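Local structure of putative tetR-family transcriptional regulator (Streptomyces coelicolor, 3FIW) at residues H97-F100 and L101-T104; S191-E194 and A195-L199. The protein probably binds operator DNA as a dimeric transcriptional regulator, most likely a repressor, of the TetR family. One frame throughout, in Å; residues are numbered along the deposited sequence.

Contact 1. Residues H97-F100 and L101-T104; sequences HGWF and LRNT
Asn103 N donates to Trp99 O at 2.7 Å, the shortest of four successive i to i+4 backbone bonds that run from His97-Phe100 to Leu101-Thr104 along one unbroken helix, 96-112. Phe100 O takes two donors from opposite faces of its carbonyl plane: Thr104 N at 3.2 Å and the hydroxyl Thr104 OG1 at 3.3 Å. With chi1 at -52°, that hydroxyl turns back to the preceding turn, and OG1 also lies 4.0 Å from Phe100 CE2. Asn103 lies alongside Trp99, its amide tilted 20° from the indole plane; CB sits 3.9 Å from the centroid of the six-membered ring, a CH-pi contact over one face, while OD1 reaches on to a hydrogen bond with Lys136. Arg102 bends at chi3 and comes back along the helix, its guanidinium standing almost upright to the indole, with NH1 at the ring edge, 3.9 Å from Trp99 CD1, and salt-bridged to Glu94. Helix 96-112 lies in the all-helical C-terminal region that in TetR-family regulators commonly carries ligand binding and dimerisation; here it packs Trp99 against helix 130-142, with Phe139 edge-to-face, and Phe100 against helix 147-170. A leucine in place of Trp99 would probably leave the Asn103 CB without its aromatic face and open a gap toward Phe139. On another side of the helix, Leu101 CD1 meets the edge of the His97 imidazole, 4.0 Å from ND1, and His97 packs on Val205 of the second subunit.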
loop_
_atom_site.group_PDB
_atom_site.type_symbol
_atom_site.label_atom_id
_atom_site.label_comp_id
_atom_site.label_asym_id
_atom_site.label_seq_id
_atom_site.Cartn_x
_atom_site.Cartn_y
_atom_site.Cartn_z
ATOM N N HIS A 97 23.843 6.462 -1.177
ATOM C CA HIS A 97 22.749 7.029 -1.958
ATOM C C HIS A 97 22.236 6.008 -2.970
ATOM O O HIS A 97 21.050 5.755 -3.003
ATOM C CB HIS A 97 23.185 8.344 -2.627
ATOM C CG HIS A 97 22.071 9.121 -3.258
ATOM N ND1 HIS A 97 20.973 8.525 -3.853
ATOM C CD2 HIS A 97 21.920 10.457 -3.458
ATOM C CE1 HIS A 97 20.184 9.460 -4.359
ATOM N NE2 HIS A 97 20.725 10.643 -4.116
ATOM N N GLY A 98 23.137 5.462 -3.782
ATOM C CA GLY A 98 22.864 4.378 -4.717
ATOM C C GLY A 98 22.405 3.095 -4.047
ATOM O O GLY A 98 21.533 2.414 -4.581
ATOM N N TRP A 99 22.991 2.750 -2.899
ATOM C CA TRP A 99 22.544 1.616 -2.124
ATOM C C TRP A 99 21.104 1.830 -1.654
ATOM O O TRP A 99 20.256 0.938 -1.780
ATOM C CB TRP A 99 23.406 1.364 -0.903
ATOM C CG TRP A 99 22.779 0.267 -0.021
ATOM C CD1 TRP A 99 22.964 -1.091 -0.139
ATOM C CD2 TRP A 99 21.819 0.445 1.049
ATOM N NE1 TRP A 99 22.195 -1.757 0.796
ATOM C CE2 TRP A 99 21.511 -0.842 1.552
ATOM C CE3 TRP A 99 21.233 1.562 1.650
ATOM C CZ2 TRP A 99 20.624 -1.037 2.607
ATOM C CZ3 TRP A 99 20.351 1.373 2.698
ATOM C CH2 TRP A 99 20.049 0.087 3.169
ATOM N N PHE A 100 20.811 3.003 -1.114
ATOM C CA PHE A 100 19.410 3.271 -0.695
ATOM C C PHE A 100 18.383 2.979 -1.803
ATOM O O PHE A 100 17.395 2.274 -1.606
ATOM C CB PHE A 100 19.253 4.701 -0.140
ATOM C CG PHE A 100 17.922 4.951 0.497
ATOM C CD1 PHE A 100 17.752 4.776 1.850
ATOM C CD2 PHE A 100 16.829 5.329 -0.268
ATOM C CE1 PHE A 100 16.532 4.981 2.428
ATOM C CE2 PHE A 100 15.612 5.534 0.307
ATOM C CZ PHE A 100 15.462 5.367 1.652
ATOM N N LEU A 101 18.618 3.546 -2.971
ATOM C CA LEU A 101 17.768 3.249 -4.115
ATOM C C LEU A 101 17.722 1.765 -4.391
ATOM O O LEU A 101 16.647 1.214 -4.593
ATOM C CB LEU A 101 18.284 4.002 -5.350
ATOM C CG LEU A 101 18.271 5.549 -5.197
ATOM C CD1 LEU A 101 18.919 6.167 -6.414
ATOM C CD2 LEU A 101 16.878 6.098 -5.022
ATOM N N ARG A 102 18.906 1.149 -4.457
ATOM C CA ARG A 102 19.051 -0.287 -4.708
ATOM C C ARG A 102 18.239 -1.167 -3.704
ATOM O O ARG A 102 17.501 -2.098 -4.118
ATOM C CB ARG A 102 20.538 -0.650 -4.747
ATOM C CG ARG A 102 20.869 -1.989 -5.418
ATOM C CD ARG A 102 22.373 -2.376 -5.354
ATOM N NE ARG A 102 23.152 -1.174 -5.552
ATOM C CZ ARG A 102 24.120 -0.770 -4.731
ATOM N NH1 ARG A 102 24.438 -1.524 -3.674
ATOM N NH2 ARG A 102 24.766 0.379 -4.975
ATOM N N ASN A 103 18.330 -0.841 -2.411
ATOM C CA ASN A 103 17.531 -1.533 -1.365
ATOM C C ASN A 103 15.988 -1.503 -1.555
ATOM O O ASN A 103 15.268 -2.520 -1.402
ATOM C CB ASN A 103 17.877 -0.935 -0.018
ATOM C CG ASN A 103 17.289 -1.718 1.095
ATOM O OD1 ASN A 103 17.699 -2.849 1.344
ATOM N ND2 ASN A 103 16.300 -1.156 1.752
ATOM N N THR A 104 15.478 -0.322 -1.917
ATOM C CA THR A 104 14.042 -0.148 -2.144
ATOM C C THR A 104 13.629 -0.850 -3.446
ATOM O O THR A 104 12.541 -1.479 -3.494
ATOM C CB THR A 104 13.654 1.353 -2.257
ATOM O OG1 THR A 104 14.166 2.048 -1.158
ATOM C CG2 THR A 104 12.109 1.551 -2.245
#

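Contact 2. Residues S191-E194 and A195-L199; sequences SAFE and AGLAL
The 195-199 segment opens with Ala195, its N bonded to Ser191 O at 3.0 Å and its methyl 3.6 Å from the same oxygen. Ser191 itself turns its hydroxyl to Asp188. Gly196 N follows with a bond to Ala192 O, and Leu197 N with one to Phe193 O, each 3.0 Å long. Leu197 also supplies the side-chain contact: it runs beside Phe193, pointing the same way, and its CD2 branch comes 3.9 Å from Phe193 CZ at the far end of the ring. Both side chains swing CG anti to the backbone N (chi1 158° in Phe193, 165° in Leu197), which carries them out together to the second subunit, where Phe193 packs on Arg108. Ala198 N closes the series on Glu194 O at 2.9 Å, the most bent of the four at 139°, with its methyl 3.4 Å from that oxygen. Helix 189-204 thus presents an i to i+4 apolar pair to the dimer interface, and beside it Glu194 forms a salt bridge through OE1 with Arg105 of the second subunit. The chemistry implies an interface in which buried apolar side chains lie next to an ion pair between subunits.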
loop_
_atom_site.group_PDB
_atom_site.type_symbol
_atom_site.label_atom_id
_atom_site.label_comp_id
_atom_site.label_asym_id
_atom_site.label_seq_id
_atom_site.Cartn_x
_atom_site.Cartn_y
_atom_site.Cartn_z
ATOM N N SER A 191 3.864 10.299 13.581
ATOM C CA SER A 191 5.169 10.941 13.389
ATOM C C SER A 191 5.862 10.471 12.128
ATOM O O SER A 191 6.436 11.279 11.387
ATOM C CB SER A 191 6.083 10.676 14.567
ATOM O OG SER A 191 5.539 11.329 15.690
ATOM N N ALA A 192 5.801 9.167 11.923
ATOM C CA ALA A 192 6.377 8.523 10.779
ATOM C C ALA A 192 5.688 9.002 9.489
ATOM O O ALA A 192 6.333 9.284 8.486
ATOM C CB ALA A 192 6.215 7.001 10.954
ATOM N N PHE A 193 4.366 9.101 9.529
ATOM C CA PHE A 193 3.668 9.611 8.397
ATOM C C PHE A 193 4.120 11.051 8.076
ATOM O O PHE A 193 4.310 11.428 6.913
ATOM C CB PHE A 193 2.141 9.518 8.610
ATOM C CG PHE A 193 1.362 10.463 7.746
ATOM C CD1 PHE A 193 1.039 10.119 6.419
ATOM C CD2 PHE A 193 1.014 11.714 8.228
ATOM C CE1 PHE A 193 0.336 10.981 5.620
ATOM C CE2 PHE A 193 0.304 12.601 7.425
ATOM C CZ PHE A 193 -0.023 12.235 6.116
ATOM N N GLU A 194 4.246 11.879 9.094
ATOM C CA GLU A 194 4.581 13.268 8.879
ATOM C C GLU A 194 5.991 13.437 8.292
ATOM O O GLU A 194 6.238 14.303 7.404
ATOM C CB GLU A 194 4.419 14.064 10.169
ATOM C CG GLU A 194 2.988 14.383 10.506
ATOM C CD GLU A 194 2.435 15.552 9.697
ATOM O OE1 GLU A 194 1.225 15.679 9.620
ATOM O OE2 GLU A 194 3.196 16.394 9.171
ATOM N N ALA A 195 6.920 12.646 8.811
ATOM C CA ALA A 195 8.299 12.733 8.360
ATOM C C ALA A 195 8.429 12.187 6.932
ATOM O O ALA A 195 9.212 12.704 6.141
ATOM C CB ALA A 195 9.260 12.010 9.343
ATOM N N GLY A 196 7.672 11.152 6.597
ATOM C CA GLY A 196 7.799 10.550 5.273
ATOM C C GLY A 196 7.169 11.500 4.253
ATOM O O GLY A 196 7.660 11.647 3.123
ATOM N N LEU A 197 6.133 12.204 4.689
ATOM C CA LEU A 197 5.490 13.198 3.873
ATOM C C LEU A 197 6.359 14.448 3.660
ATOM O O LEU A 197 6.317 15.062 2.616
ATOM C CB LEU A 197 4.055 13.528 4.419
ATOM C CG LEU A 197 3.392 14.803 3.871
ATOM C CD1 LEU A 197 3.249 14.649 2.384
ATOM C CD2 LEU A 197 2.075 15.150 4.556
ATOM N N ALA A 198 7.151 14.827 4.649
ATOM C CA ALA A 198 8.000 16.006 4.523
ATOM C C ALA A 198 9.168 15.663 3.564
ATOM O O ALA A 198 9.619 16.527 2.773
ATOM C CB ALA A 198 8.501 16.389 5.863
ATOM N N LEU A 199 9.634 14.407 3.636
ATOM C CA LEU A 199 10.688 13.922 2.752
ATOM C C LEU A 199 10.279 14.058 1.312
ATOM O O LEU A 199 11.043 14.566 0.508
ATOM C CB LEU A 199 11.070 12.451 3.053
ATOM C CG LEU A 199 11.977 12.135 4.259
ATOM C CD1 LEU A 199 12.076 10.673 4.511
ATOM C CD2 LEU A 199 13.362 12.756 4.056
#

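Within one chain, contact 1 on helix 96-112 and contact 2 on helix 189-204 do not touch: their centres are 19 Å apart and their nearest atoms about 7 Å. Helix 147-170 links them, since Phe100 of contact 1 and Leu199 of contact 2 both pack on its Ala153. They meet across the dimer instead, where Leu101 of one subunit packs on Leu197 of the other, and Thr104 on Phe193 of that same partner. Each subunit therefore offers both surfaces, consistent with the helical dimer interfaces of TetR-family regulators. Neither contact includes residues of the predicted helix-turn-helix at 47-66.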